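Long-range contacts in alginate lyase (Aplysia kurodai, PDB 5GMT), which depolymerises alginate by beta-elimination as a family 14 polysaccharide lyase, with specificity for polymannuronate: residues I155-E160 and H228-N233; E64-K70 and S251-A257; S20-H24 and S56-R60; L179-R185 and Q222-A226. One frame throughout, in Å; residues are numbered along the deposited sequence.

From the N terminus, interaction 3 closes first: residues 20-24, just after strand 14-19, meet 56-60 at the start of strand 58-63. The chain then runs almost directly into 64-70, which opens interaction 2; the long loop it begins closes only at 251-257 and encloses the other two contacts. Within it, interaction 1 (155-160 with 228-233) surrounds interaction 4 (179-185 with 222-226); none of the loops cross. Interactions 1 and 4 share strand 222-229 and touch through Leu229 and Leu179, joining the two sheets at one end of the fold. Interaction 2 links, at the surface, two loops that each pass between the sheets; its centre is about 26 Å from that of interaction 3.

Interaction 1: I155-E160 and H228-N233; sequences IPTNQE and HLRMRN
Gln159 presents its side-chain amide to the backbone of Arg230 as another peptide group would: NE2 donates to Arg230 O at 2.9 Å, while OE1 accepts from Arg230 N at 3.0 Å, both on lone pairs in the carbonyl plane. Asn158 and Asn233 approach from opposite directions and exchange two hydrogen bonds between their side-chain amides, Asn158 ND2 to Asn233 OD1 (2.9 Å) and Asn233 ND2 to Asn158 OD1 (3.0 Å), with the amide planes turned 34° apart. The Arg230 side chain crosses that of Asn158 at about a right angle, yet its guanidinium plane is only 17° from the Asn158 amide. NH1 meets Asn158 O at the guanidinium edge, but this bond is modelled too short and its details are doubtful. Pro156 packs its ring against the carbonyls of Arg230 and Met231, CD lying 3.3 Å from Met231 O.

Further out, Gln159 NE2 also donates to Pro156 O, 2.8 Å away in its own loop, the chain folded back by a bend at chi2 (-62°). Water 1 bridges Gln159 OE1, Glu160 N and His228 O. Water 2 joins Glu160 to His228, but Glu160 also salt-bridges Arg166, and His228 NE2 is hydrogen-bonded to O of C-terminal Gly279.

Glutamine suits this place: donor and acceptor ends are both doubly engaged, which fixes the amide's rotation and pairs an irregular loop with the chain leaving strand 222-229.

Interaction 2: E64-K70 and S251-A257; sequences EKGSYSK and SEKSYAA
Two backbone bonds join the loops side by side: Gly66 N donates to Ala257 O at 2.7 Å, and Ala257 N returns a bond to Ser67 O at 2.9 Å, where the CA of Ala256 also makes a CA-H...O contact. Gly66 is the third residue of a type II turn from Glu64 to Ser67, and its phi of 93° is one that glycine adopts readily. Ser67 reinforces the turn, its OG and N both donating to Glu64 O. Against this backbone the small Ala257 turns its CB inward, 3.7 Å from Glu64 O, and Ala256 lays its methyl beside Gly66 O.

Tyr68 is the large side chain here. With CG between the backbone N and the carbonyl carbon (chi1 59°), its ring lies over the Glu252-Lys253 peptide, at the start of the 3-10 segment 253-255. CE1 is 3.4 Å from Glu252 C, and Lys253 CA makes a CH-pi contact over the same face, 4.0 Å from the ring centroid. Beyond it, Ser69 OG touches Ser251 CA while hydrogen-bonded to the carbonyl of Gly250, and water 3 links Lys70 NZ to Ser251 OG.

The grip is therefore divided: directional peptide bonds set the register at one end, whereas at the other an aromatic face packs on a peptide, and the polar ends of Lys70 and Ser251 are joined through a water while the lysine methylenes lie against the serine.

Interaction 3: S20-H24 and S56-R60; sequences SSVPH and SRALR
The guanidinium of Arg57 lies flat on the imidazole of His24, their centres 4.0 Å apart and their planes inclined by 29°. The overlap is offset: CD2 of His24 sits over one face of the guanidinium, 3.3 Å from Arg57 NH1, while Arg57 NH2 lies above the ring toward its rim. Two torsions bring this about. Arg57 runs out extended, CG anti to the backbone N (chi1 180°), then bends at chi3 (-71°), which turns its flat end against the ring. Stacking occupies a face, which in general does not compete with N-H groups at the edge; NH1 is also hydrogen-bonded to Thr49 OG1 of the neighbouring strand 47-50.

On its way out, the aliphatic part of Arg57 passes alongside the carbonyl of Val22, with CG 3.4 Å from Val22 O. Backbone joins backbone here too, for Val22 N donates to Arg57 O at 2.9 Å. Ser21, small enough to sit close, rests its CB near the same oxygen. Val22 is branched and apolar, as its buried place requires: CG2 lies over the peptide between Ala58 and Leu59, 3.6 Å from Leu59 N, whereas CG1 faces Leu59 CB. Ile31 of helix 28-31 covers both Val22 and Leu59.

Here a loop closes over the start of an interior strand, flanked by 47-50 and 261-272, of an antiparallel sheet, consistent with the concanavalin-like beta-sandwich of this lyase family.

Interaction 4: L179-R185 and Q222-A226; sequences LGRGKFR and QCYTA
Tyr224 reaches from its strand into the loop 179-185, and nearly every atom of it finds a partner there. CB meets Lys183 CB at 3.9 Å and, on another flank, CD1 at the edge of the Phe184 ring. With CG placed roughly anti to the backbone N (chi1 158°), the ring heads toward the turn. CD1 touches the methylene CD of Lys183 at 3.3 Å, so the aliphatic part of an exposed lysine lies against this corner of the ring while its amine leads away. Gly180 CA sits over the centre of one face, 3.6 Å from the Tyr224 centroid and 15° off the normal, a CH-pi contact; CG, CD2 and CE1 all lie near it. A residue lacking a beta carbon is suited to such closeness, and Gly180, with positive phi, also begins the type II turn that runs to Lys183. The backbone N of Ala226 lies over the opposite face.

Strand 222-229 belongs to one sheet of the beta-sandwich, beside strand 208-216, whereas strand 177-179, which leads into this turn, belongs to the other; the tyrosine thus spans from sheet to sheet.

Further along, CE2 packs on Leu179 CB at 4.0 Å, and CZ comes 3.5 Å from Gly180 CA. At the tip, OH lies 3.5 Å from Leu179 CB and is hydrogen-bonded to Asp168, which satisfies the polar end of a buried side chain. Leu179 also sends CD2 to the methyl of Ala226, 4.1 Å away. At the exposed end, Gln222 CB lies against Phe184 CB, and water 4 makes long bonds to Gln222 OE1 and Arg185 O.

Interaction 1: I155-E160 and H228-N233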
loop_
_atom_site.group_PDB
_atom_site.type_symbol
_atom_site.label_atom_id
_atom_site.label_comp_id
_atom_site.label_asym_id
_atom_site.label_seq_id
_atom_site.Cartn_x
_atom_site.Cartn_y
_atom_site.Cartn_z
ATOM N N ILE A 155 -3.032 10.919 -6.410
ATOM C CA ILE A 155 -2.057 11.988 -6.560
ATOM C C ILE A 155 -2.775 13.202 -7.158
ATOM O O ILE A 155 -3.877 13.069 -7.663
ATOM C CB ILE A 155 -0.872 11.535 -7.454
ATOM C CG1 ILE A 155 -1.401 10.842 -8.706
ATOM C CG2 ILE A 155 0.022 10.578 -6.688
ATOM C CD1 ILE A 155 -0.291 10.317 -9.662
ATOM N N PRO A 156 -2.171 14.394 -7.064
ATOM C CA PRO A 156 -2.826 15.610 -7.576
ATOM C C PRO A 156 -3.262 15.520 -9.046
ATOM O O PRO A 156 -2.679 14.794 -9.847
ATOM C CB PRO A 156 -1.749 16.682 -7.394
ATOM C CG PRO A 156 -0.984 16.221 -6.194
ATOM C CD PRO A 156 -0.956 14.704 -6.288
ATOM N N THR A 157 -4.297 16.271 -9.404
ATOM C CA THR A 157 -4.793 16.200 -10.770
ATOM C C THR A 157 -3.836 16.826 -11.785
ATOM O O THR A 157 -3.904 16.517 -12.965
ATOM C CB THR A 157 -6.178 16.877 -10.899
ATOM O OG1 THR A 157 -6.067 18.264 -10.579
ATOM C CG2 THR A 157 -7.171 16.231 -9.943
ATOM N N ASN A 158 -2.933 17.695 -11.336
ATOM C CA ASN A 158 -2.048 18.366 -12.288
ATOM C C ASN A 158 -0.758 17.571 -12.548
ATOM O O ASN A 158 0.333 17.959 -12.143
ATOM C CB ASN A 158 -1.724 19.797 -11.824
ATOM C CG ASN A 158 -1.037 19.852 -10.478
ATOM O OD1 ASN A 158 -1.360 19.096 -9.568
ATOM N ND2 ASN A 158 -0.079 20.773 -10.340
ATOM N N GLN A 159 -0.894 16.459 -13.254
ATOM C CA GLN A 159 0.266 15.670 -13.629
ATOM C C GLN A 159 0.866 16.230 -14.912
ATOM O O GLN A 159 0.327 17.168 -15.494
ATOM C CB GLN A 159 -0.124 14.199 -13.803
ATOM C CG GLN A 159 -0.645 13.565 -12.531
ATOM C CD GLN A 159 0.398 13.543 -11.417
ATOM O OE1 GLN A 159 1.569 13.225 -11.645
ATOM N NE2 GLN A 159 -0.023 13.884 -10.212
ATOM N N GLU A 160 1.977 15.650 -15.355
ATOM C CA GLU A 160 2.666 16.121 -16.556
ATOM C C GLU A 160 1.775 16.032 -17.786
ATOM O O GLU A 160 0.820 15.255 -17.810
ATOM C CB GLU A 160 3.941 15.312 -16.785
ATOM C CG GLU A 160 3.675 13.831 -16.993
ATOM C CD GLU A 160 4.876 13.073 -17.526
ATOM O OE1 GLU A 160 5.947 13.690 -17.736
ATOM O OE2 GLU A 160 4.742 11.856 -17.737
ATOM N N HIS A 228 8.413 10.615 -13.368
ATOM C CA HIS A 228 7.734 11.841 -13.764
ATOM C C HIS A 228 6.362 11.989 -13.116
ATOM O O HIS A 228 5.356 12.237 -13.796
ATOM C CB HIS A 228 7.639 11.891 -15.282
ATOM C CG HIS A 228 8.978 11.854 -15.951
ATOM N ND1 HIS A 228 9.199 11.217 -17.151
ATOM C CD2 HIS A 228 10.181 12.346 -15.560
ATOM C CE1 HIS A 228 10.476 11.336 -17.485
ATOM N NE2 HIS A 228 11.092 12.017 -16.539
ATOM N N LEU A 229 6.344 11.849 -11.791
ATOM C CA LEU A 229 5.136 12.001 -10.990
ATOM C C LEU A 229 5.129 13.273 -10.163
ATOM O O LEU A 229 6.178 13.744 -9.724
ATOM C CB LEU A 229 4.978 10.825 -10.026
ATOM C CG LEU A 229 4.849 9.443 -10.651
ATOM C CD1 LEU A 229 4.573 8.428 -9.536
ATOM C CD2 LEU A 229 3.768 9.399 -11.730
ATOM N N ARG A 230 3.934 13.810 -9.947
ATOM C CA ARG A 230 3.730 14.876 -8.982
ATOM C C ARG A 230 2.917 14.331 -7.808
ATOM O O ARG A 230 1.822 13.792 -8.014
ATOM C CB ARG A 230 3.003 16.060 -9.634
ATOM C CG ARG A 230 2.531 17.081 -8.637
ATOM C CD ARG A 230 2.088 18.347 -9.320
ATOM N NE ARG A 230 3.224 19.115 -9.804
ATOM C CZ ARG A 230 3.339 19.597 -11.038
ATOM N NH1 ARG A 230 2.387 19.400 -11.930
ATOM N NH2 ARG A 230 4.413 20.295 -11.375
ATOM N N MET A 231 3.461 14.439 -6.594
ATOM C CA MET A 231 2.758 14.003 -5.391
ATOM C C MET A 231 2.224 15.189 -4.596
ATOM O O MET A 231 1.245 15.070 -3.859
ATOM C CB MET A 231 3.670 13.170 -4.486
ATOM C CG MET A 231 4.030 11.798 -5.033
ATOM S SD MET A 231 5.356 11.919 -6.243
ATOM C CE MET A 231 6.021 10.242 -6.155
ATOM N N ARG A 232 2.885 16.333 -4.730
ATOM C CA ARG A 232 2.535 17.481 -3.900
ATOM C C ARG A 232 2.675 18.794 -4.674
ATOM O O ARG A 232 3.444 18.881 -5.636
ATOM C CB ARG A 232 3.414 17.505 -2.656
ATOM C CG ARG A 232 4.889 17.531 -3.004
ATOM C CD ARG A 232 5.783 17.727 -1.797
ATOM N NE ARG A 232 7.178 17.848 -2.211
ATOM C CZ ARG A 232 8.155 18.280 -1.426
ATOM N NH1 ARG A 232 7.900 18.646 -0.176
ATOM N NH2 ARG A 232 9.392 18.365 -1.903
ATOM N N ASN A 233 1.925 19.808 -4.251
ATOM C CA ASN A 233 2.034 21.137 -4.865
ATOM C C ASN A 233 2.526 22.184 -3.891
ATOM O O ASN A 233 2.656 23.358 -4.240
ATOM C CB ASN A 233 0.697 21.585 -5.458
ATOM C CG ASN A 233 0.401 20.912 -6.779
ATOM O OD1 ASN A 233 1.112 21.120 -7.768
ATOM N ND2 ASN A 233 -0.649 20.104 -6.810
HETATM O O HOH W 1 3.072 13.458 -13.749
HETATM O O HOH W 2 7.015 10.559 -18.557
#

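Interaction 2: E64-K70 and S251-A257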
loop_
_atom_site.group_PDB
_atom_site.type_symbol
_atom_site.label_atom_id
_atom_site.label_comp_id
_atom_site.label_asym_id
_atom_site.label_seq_id
_atom_site.Cartn_x
_atom_site.Cartn_y
_atom_site.Cartn_z
ATOM N N GLU A 64 -13.550 -12.846 3.926
ATOM C CA GLU A 64 -14.613 -13.815 3.774
ATOM C C GLU A 64 -15.048 -13.913 2.319
ATOM O O GLU A 64 -15.060 -12.910 1.610
ATOM C CB GLU A 64 -15.781 -13.410 4.653
ATOM C CG GLU A 64 -16.843 -14.442 4.797
ATOM C CD GLU A 64 -17.503 -14.337 6.152
ATOM O OE1 GLU A 64 -17.577 -15.376 6.849
ATOM O OE2 GLU A 64 -17.917 -13.207 6.517
ATOM N N LYS A 65 -15.402 -15.119 1.884
ATOM C CA LYS A 65 -15.987 -15.317 0.562
ATOM C C LYS A 65 -17.133 -14.339 0.371
ATOM O O LYS A 65 -17.970 -14.176 1.264
ATOM C CB LYS A 65 -16.467 -16.769 0.408
ATOM C CG LYS A 65 -17.037 -17.102 -0.963
ATOM C CD LYS A 65 -17.272 -18.603 -1.102
ATOM C CE LYS A 65 -17.794 -18.937 -2.502
ATOM N NZ LYS A 65 -17.862 -20.412 -2.721
ATOM N N GLY A 66 -17.137 -13.623 -0.753
ATOM C CA GLY A 66 -18.206 -12.675 -1.028
ATOM C C GLY A 66 -17.921 -11.251 -0.569
ATOM O O GLY A 66 -18.664 -10.324 -0.883
ATOM N N SER A 67 -16.847 -11.061 0.183
ATOM C CA SER A 67 -16.596 -9.740 0.768
ATOM C C SER A 67 -15.933 -8.793 -0.224
ATOM O O SER A 67 -15.221 -9.208 -1.136
ATOM C CB SER A 67 -15.731 -9.852 2.039
ATOM O OG SER A 67 -14.415 -10.272 1.738
ATOM N N TYR A 68 -16.208 -7.512 -0.038
ATOM C CA TYR A 68 -15.489 -6.449 -0.716
ATOM C C TYR A 68 -15.706 -5.191 0.116
ATOM O O TYR A 68 -16.261 -5.269 1.212
ATOM C CB TYR A 68 -15.955 -6.276 -2.171
ATOM C CG TYR A 68 -17.424 -5.954 -2.324
ATOM C CD1 TYR A 68 -17.845 -4.653 -2.567
ATOM C CD2 TYR A 68 -18.387 -6.953 -2.240
ATOM C CE1 TYR A 68 -19.190 -4.353 -2.717
ATOM C CE2 TYR A 68 -19.740 -6.662 -2.384
ATOM C CZ TYR A 68 -20.130 -5.359 -2.622
ATOM O OH TYR A 68 -21.465 -5.057 -2.775
ATOM N N SER A 69 -15.275 -4.040 -0.397
ATOM C CA SER A 69 -15.196 -2.821 0.405
ATOM C C SER A 69 -16.504 -2.417 1.089
ATOM O O SER A 69 -16.473 -1.747 2.110
ATOM C CB SER A 69 -14.717 -1.656 -0.465
ATOM O OG SER A 69 -15.676 -1.361 -1.464
ATOM N N LYS A 70 -17.639 -2.821 0.531
ATOM C CA LYS A 70 -18.935 -2.378 1.044
ATOM C C LYS A 70 -19.603 -3.385 1.990
ATOM O O LYS A 70 -20.606 -3.064 2.617
ATOM C CB LYS A 70 -19.880 -2.066 -0.123
ATOM C CG LYS A 70 -19.379 -0.967 -1.041
ATOM C CD LYS A 70 -19.488 0.383 -0.363
ATOM C CE LYS A 70 -18.757 1.471 -1.137
ATOM N NZ LYS A 70 -17.293 1.469 -0.845
ATOM N N SER A 251 -16.005 -1.215 -5.505
ATOM C CA SER A 251 -17.116 -0.767 -4.677
ATOM C C SER A 251 -18.425 -1.460 -5.011
ATOM O O SER A 251 -19.496 -0.998 -4.610
ATOM C CB SER A 251 -17.297 0.747 -4.819
ATOM O OG SER A 251 -16.083 1.429 -4.576
ATOM N N GLU A 252 -18.347 -2.560 -5.746
ATOM C CA GLU A 252 -19.545 -3.297 -6.124
ATOM C C GLU A 252 -19.294 -4.802 -6.094
ATOM O O GLU A 252 -18.144 -5.235 -6.083
ATOM C CB GLU A 252 -20.030 -2.842 -7.506
ATOM C CG GLU A 252 -18.977 -2.892 -8.594
ATOM C CD GLU A 252 -19.522 -2.444 -9.951
ATOM O OE1 GLU A 252 -19.513 -1.224 -10.229
ATOM O OE2 GLU A 252 -19.971 -3.313 -10.733
ATOM N N LYS A 253 -20.373 -5.586 -6.088
ATOM C CA LYS A 253 -20.318 -7.038 -5.859
ATOM C C LYS A 253 -19.422 -7.774 -6.864
ATOM O O LYS A 253 -18.850 -8.812 -6.536
ATOM C CB LYS A 253 -21.746 -7.615 -5.884
ATOM C CG LYS A 253 -21.933 -9.091 -6.331
ATOM C CD LYS A 253 -21.144 -10.135 -5.522
ATOM C CE LYS A 253 -21.071 -11.476 -6.244
ATOM N NZ LYS A 253 -22.409 -11.957 -6.677
ATOM N N SER A 254 -19.274 -7.249 -8.079
ATOM C CA SER A 254 -18.398 -7.881 -9.064
ATOM C C SER A 254 -16.986 -8.155 -8.511
ATOM O O SER A 254 -16.292 -9.039 -8.998
ATOM C CB SER A 254 -18.300 -7.013 -10.314
ATOM O OG SER A 254 -17.812 -5.723 -9.987
ATOM N N TYR A 255 -16.588 -7.381 -7.503
ATOM C CA TYR A 255 -15.278 -7.497 -6.866
ATOM C C TYR A 255 -15.280 -8.457 -5.678
ATOM O O TYR A 255 -14.268 -8.584 -4.997
ATOM C CB TYR A 255 -14.794 -6.126 -6.366
ATOM C CG TYR A 255 -14.452 -5.119 -7.437
ATOM C CD1 TYR A 255 -15.430 -4.300 -7.986
ATOM C CD2 TYR A 255 -13.145 -4.968 -7.878
ATOM C CE1 TYR A 255 -15.111 -3.368 -8.961
ATOM C CE2 TYR A 255 -12.818 -4.037 -8.846
ATOM C CZ TYR A 255 -13.809 -3.244 -9.382
ATOM O OH TYR A 255 -13.491 -2.327 -10.352
ATOM N N ALA A 256 -16.405 -9.117 -5.414
ATOM C CA ALA A 256 -16.494 -9.993 -4.244
ATOM C C ALA A 256 -15.410 -11.069 -4.263
ATOM O O ALA A 256 -15.064 -11.621 -5.318
ATOM C CB ALA A 256 -17.881 -10.632 -4.159
ATOM N N ALA A 257 -14.851 -11.351 -3.090
ATOM C CA ALA A 257 -13.839 -12.390 -2.981
ATOM C C ALA A 257 -14.451 -13.722 -3.386
ATOM O O ALA A 257 -15.503 -14.115 -2.867
ATOM C CB ALA A 257 -13.282 -12.461 -1.570
HETATM O O HOH W 3 -16.479 3.827 -2.818
#

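Interaction 3: S20-H24 and S56-R60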
loop_
_atom_site.group_PDB
_atom_site.type_symbol
_atom_site.label_atom_id
_atom_site.label_comp_id
_atom_site.label_asym_id
_atom_site.label_seq_id
_atom_site.Cartn_x
_atom_site.Cartn_y
_atom_site.Cartn_z
ATOM N N SER A 20 9.019 -7.019 12.770
ATOM C CA SER A 20 9.316 -8.365 12.296
ATOM C C SER A 20 8.102 -9.260 12.404
ATOM O O SER A 20 7.782 -10.003 11.474
ATOM C CB SER A 20 10.473 -8.985 13.095
ATOM O OG SER A 20 11.590 -8.122 13.095
ATOM N N SER A 21 7.438 -9.174 13.554
ATOM C CA SER A 21 6.380 -10.105 13.903
ATOM C C SER A 21 5.370 -9.401 14.785
ATOM O O SER A 21 5.631 -8.315 15.293
ATOM C CB SER A 21 6.951 -11.323 14.630
ATOM O OG SER A 21 7.576 -10.909 15.833
ATOM N N VAL A 22 4.216 -10.020 14.981
ATOM C CA VAL A 22 3.231 -9.475 15.904
ATOM C C VAL A 22 3.038 -10.451 17.062
ATOM O O VAL A 22 3.270 -11.658 16.909
ATOM C CB VAL A 22 1.893 -9.202 15.200
ATOM C CG1 VAL A 22 2.038 -8.018 14.220
ATOM C CG2 VAL A 22 1.435 -10.455 14.470
ATOM N N PRO A 23 2.642 -9.934 18.237
ATOM C CA PRO A 23 2.466 -10.840 19.381
ATOM C C PRO A 23 1.278 -11.792 19.233
ATOM O O PRO A 23 0.320 -11.505 18.513
ATOM C CB PRO A 23 2.245 -9.880 20.556
ATOM C CG PRO A 23 1.714 -8.626 19.930
ATOM C CD PRO A 23 2.418 -8.524 18.601
ATOM N N HIS A 24 1.350 -12.929 19.917
ATOM C CA HIS A 24 0.221 -13.851 19.959
ATOM C C HIS A 24 -0.804 -13.347 20.971
ATOM O O HIS A 24 -0.726 -13.661 22.162
ATOM C CB HIS A 24 0.688 -15.264 20.319
ATOM C CG HIS A 24 -0.384 -16.302 20.208
ATOM N ND1 HIS A 24 -0.456 -17.392 21.049
ATOM C CD2 HIS A 24 -1.429 -16.416 19.355
ATOM C CE1 HIS A 24 -1.499 -18.133 20.719
ATOM N NE2 HIS A 24 -2.105 -17.563 19.693
ATOM N N SER A 56 8.344 -16.410 12.115
ATOM C CA SER A 56 7.884 -15.141 12.661
ATOM C C SER A 56 6.363 -15.131 12.642
ATOM O O SER A 56 5.759 -15.454 11.622
ATOM C CB SER A 56 8.441 -13.960 11.858
ATOM O OG SER A 56 9.843 -13.828 12.030
ATOM N N ARG A 57 5.743 -14.799 13.771
ATOM C CA ARG A 57 4.287 -14.725 13.819
ATOM C C ARG A 57 3.816 -13.536 12.997
ATOM O O ARG A 57 4.189 -12.400 13.265
ATOM C CB ARG A 57 3.776 -14.602 15.259
ATOM C CG ARG A 57 2.252 -14.516 15.350
ATOM C CD ARG A 57 1.740 -14.806 16.762
ATOM N NE ARG A 57 1.891 -16.222 17.089
ATOM C CZ ARG A 57 0.958 -17.140 16.855
ATOM N NH1 ARG A 57 -0.202 -16.787 16.312
ATOM N NH2 ARG A 57 1.175 -18.406 17.174
ATOM N N ALA A 58 2.976 -13.814 12.011
ATOM C CA ALA A 58 2.565 -12.819 11.036
ATOM C C ALA A 58 1.217 -12.202 11.344
ATOM O O ALA A 58 0.351 -12.828 11.941
ATOM C CB ALA A 58 2.525 -13.448 9.651
ATOM N N LEU A 59 1.036 -10.974 10.883
ATOM C CA LEU A 59 -0.269 -10.333 10.900
ATOM C C LEU A 59 -1.139 -10.994 9.851
ATOM O O LEU A 59 -0.775 -11.004 8.676
ATOM C CB LEU A 59 -0.126 -8.832 10.622
ATOM C CG LEU A 59 -1.422 -8.049 10.449
ATOM C CD1 LEU A 59 -2.225 -8.064 11.736
ATOM C CD2 LEU A 59 -1.097 -6.612 9.998
ATOM N N ARG A 60 -2.271 -11.572 10.257
ATOM C CA ARG A 60 -3.103 -12.287 9.293
ATOM C C ARG A 60 -4.408 -11.558 9.083
ATOM O O ARG A 60 -5.076 -11.181 10.039
ATOM C CB ARG A 60 -3.386 -13.732 9.740
ATOM C CG ARG A 60 -3.995 -14.591 8.628
ATOM C CD ARG A 60 -4.510 -15.947 9.135
ATOM N NE ARG A 60 -5.804 -15.808 9.810
ATOM C CZ ARG A 60 -6.510 -16.816 10.321
ATOM N NH1 ARG A 60 -6.061 -18.063 10.255
ATOM N NH2 ARG A 60 -7.682 -16.571 10.899
#

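Interaction 4: L179-R185 and Q222-A226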
loop_
_atom_site.group_PDB
_atom_site.type_symbol
_atom_site.label_atom_id
_atom_site.label_comp_id
_atom_site.label_asym_id
_atom_site.label_seq_id
_atom_site.Cartn_x
_atom_site.Cartn_y
_atom_site.Cartn_z
ATOM N N LEU A 179 -0.892 2.539 -12.058
ATOM C CA LEU A 179 0.428 2.677 -12.678
ATOM C C LEU A 179 1.158 1.343 -12.704
ATOM O O LEU A 179 1.308 0.677 -11.671
ATOM C CB LEU A 179 1.268 3.714 -11.929
ATOM C CG LEU A 179 0.779 5.141 -12.206
ATOM C CD1 LEU A 179 0.492 5.839 -10.895
ATOM C CD2 LEU A 179 1.804 5.917 -13.001
ATOM N N GLY A 180 1.598 0.956 -13.895
ATOM C CA GLY A 180 2.404 -0.234 -14.053
ATOM C C GLY A 180 1.652 -1.543 -13.922
ATOM O O GLY A 180 2.258 -2.558 -13.596
ATOM N N ARG A 181 0.346 -1.533 -14.168
ATOM C CA ARG A 181 -0.451 -2.745 -13.994
ATOM C C ARG A 181 0.088 -3.867 -14.865
ATOM O O ARG A 181 0.291 -3.697 -16.072
ATOM C CB ARG A 181 -1.927 -2.492 -14.306
ATOM C CG ARG A 181 -2.845 -3.671 -13.956
ATOM C CD ARG A 181 -4.265 -3.449 -14.473
ATOM N NE ARG A 181 -4.916 -2.296 -13.850
ATOM C CZ ARG A 181 -6.132 -1.869 -14.177
ATOM N NH1 ARG A 181 -6.819 -2.497 -15.126
ATOM N NH2 ARG A 181 -6.659 -0.813 -13.575
ATOM N N GLY A 182 0.354 -5.006 -14.234
ATOM C CA GLY A 182 0.828 -6.182 -14.943
ATOM C C GLY A 182 2.332 -6.284 -15.073
ATOM O O GLY A 182 2.843 -7.306 -15.545
ATOM N N LYS A 183 3.051 -5.238 -14.667
ATOM C CA LYS A 183 4.511 -5.251 -14.741
ATOM C C LYS A 183 5.115 -6.126 -13.654
ATOM O O LYS A 183 6.268 -6.539 -13.749
ATOM C CB LYS A 183 5.063 -3.831 -14.659
ATOM C CG LYS A 183 4.675 -3.004 -15.878
ATOM C CD LYS A 183 5.687 -1.918 -16.170
ATOM C CE LYS A 183 5.292 -1.122 -17.411
ATOM N NZ LYS A 183 5.191 -1.976 -18.632
ATOM N N PHE A 184 4.334 -6.392 -12.616
ATOM C CA PHE A 184 4.681 -7.420 -11.642
ATOM C C PHE A 184 3.400 -8.172 -11.332
ATOM O O PHE A 184 2.319 -7.698 -11.643
ATOM C CB PHE A 184 5.316 -6.827 -10.372
ATOM C CG PHE A 184 4.572 -5.643 -9.803
ATOM C CD1 PHE A 184 4.825 -4.361 -10.269
ATOM C CD2 PHE A 184 3.632 -5.811 -8.798
ATOM C CE1 PHE A 184 4.148 -3.268 -9.751
ATOM C CE2 PHE A 184 2.954 -4.718 -8.263
ATOM C CZ PHE A 184 3.207 -3.448 -8.746
ATOM N N ARG A 185 3.518 -9.356 -10.747
ATOM C CA ARG A 185 2.347 -10.189 -10.539
ATOM C C ARG A 185 2.491 -10.956 -9.238
ATOM O O ARG A 185 3.594 -11.329 -8.845
ATOM C CB ARG A 185 2.137 -11.161 -11.716
ATOM C CG ARG A 185 0.904 -12.077 -11.567
ATOM C CD ARG A 185 0.643 -12.966 -12.793
ATOM N NE ARG A 185 -0.165 -12.290 -13.809
ATOM C CZ ARG A 185 -0.788 -12.901 -14.818
ATOM N NH1 ARG A 185 -0.713 -14.219 -14.962
ATOM N NH2 ARG A 185 -1.493 -12.189 -15.686
ATOM N N GLN A 222 10.660 -8.843 -10.026
ATOM C CA GLN A 222 10.145 -7.973 -11.083
ATOM C C GLN A 222 9.963 -6.562 -10.536
ATOM O O GLN A 222 9.327 -6.373 -9.501
ATOM C CB GLN A 222 8.828 -8.510 -11.651
ATOM C CG GLN A 222 9.034 -9.738 -12.542
ATOM C CD GLN A 222 7.843 -10.058 -13.423
ATOM O OE1 GLN A 222 6.707 -10.140 -12.955
ATOM N NE2 GLN A 222 8.102 -10.244 -14.713
ATOM N N CYS A 223 10.530 -5.572 -11.219
ATOM C CA CYS A 223 10.433 -4.203 -10.729
ATOM C C CYS A 223 9.744 -3.327 -11.749
ATOM O O CYS A 223 9.803 -3.590 -12.951
ATOM C CB CYS A 223 11.810 -3.625 -10.413
ATOM S SG CYS A 223 12.734 -4.475 -9.126
ATOM N N TYR A 224 9.095 -2.278 -11.258
ATOM C CA TYR A 224 8.495 -1.266 -12.113
ATOM C C TYR A 224 8.819 0.099 -11.550
ATOM O O TYR A 224 8.663 0.316 -10.351
ATOM C CB TYR A 224 6.983 -1.447 -12.200
ATOM C CG TYR A 224 6.256 -0.188 -12.600
ATOM C CD1 TYR A 224 6.441 0.371 -13.857
ATOM C CD2 TYR A 224 5.381 0.443 -11.720
ATOM C CE1 TYR A 224 5.777 1.529 -14.232
ATOM C CE2 TYR A 224 4.716 1.597 -12.084
ATOM C CZ TYR A 224 4.917 2.135 -13.340
ATOM O OH TYR A 224 4.253 3.285 -13.693
ATOM N N THR A 225 9.279 1.011 -12.399
ATOM C CA THR A 225 9.510 2.376 -11.950
ATOM C C THR A 225 8.531 3.333 -12.610
ATOM O O THR A 225 8.518 3.475 -13.827
ATOM C CB THR A 225 10.943 2.837 -12.230
ATOM O OG1 THR A 225 11.860 2.048 -11.451
ATOM C CG2 THR A 225 11.103 4.301 -11.850
ATOM N N ALA A 226 7.694 3.963 -11.792
ATOM C CA ALA A 226 6.848 5.063 -12.242
ATOM C C ALA A 226 7.604 6.375 -12.087
ATOM O O ALA A 226 7.801 6.847 -10.974
ATOM C CB ALA A 226 5.548 5.110 -11.438
HETATM O O HOH W 4 6.604 -10.670 -9.713
#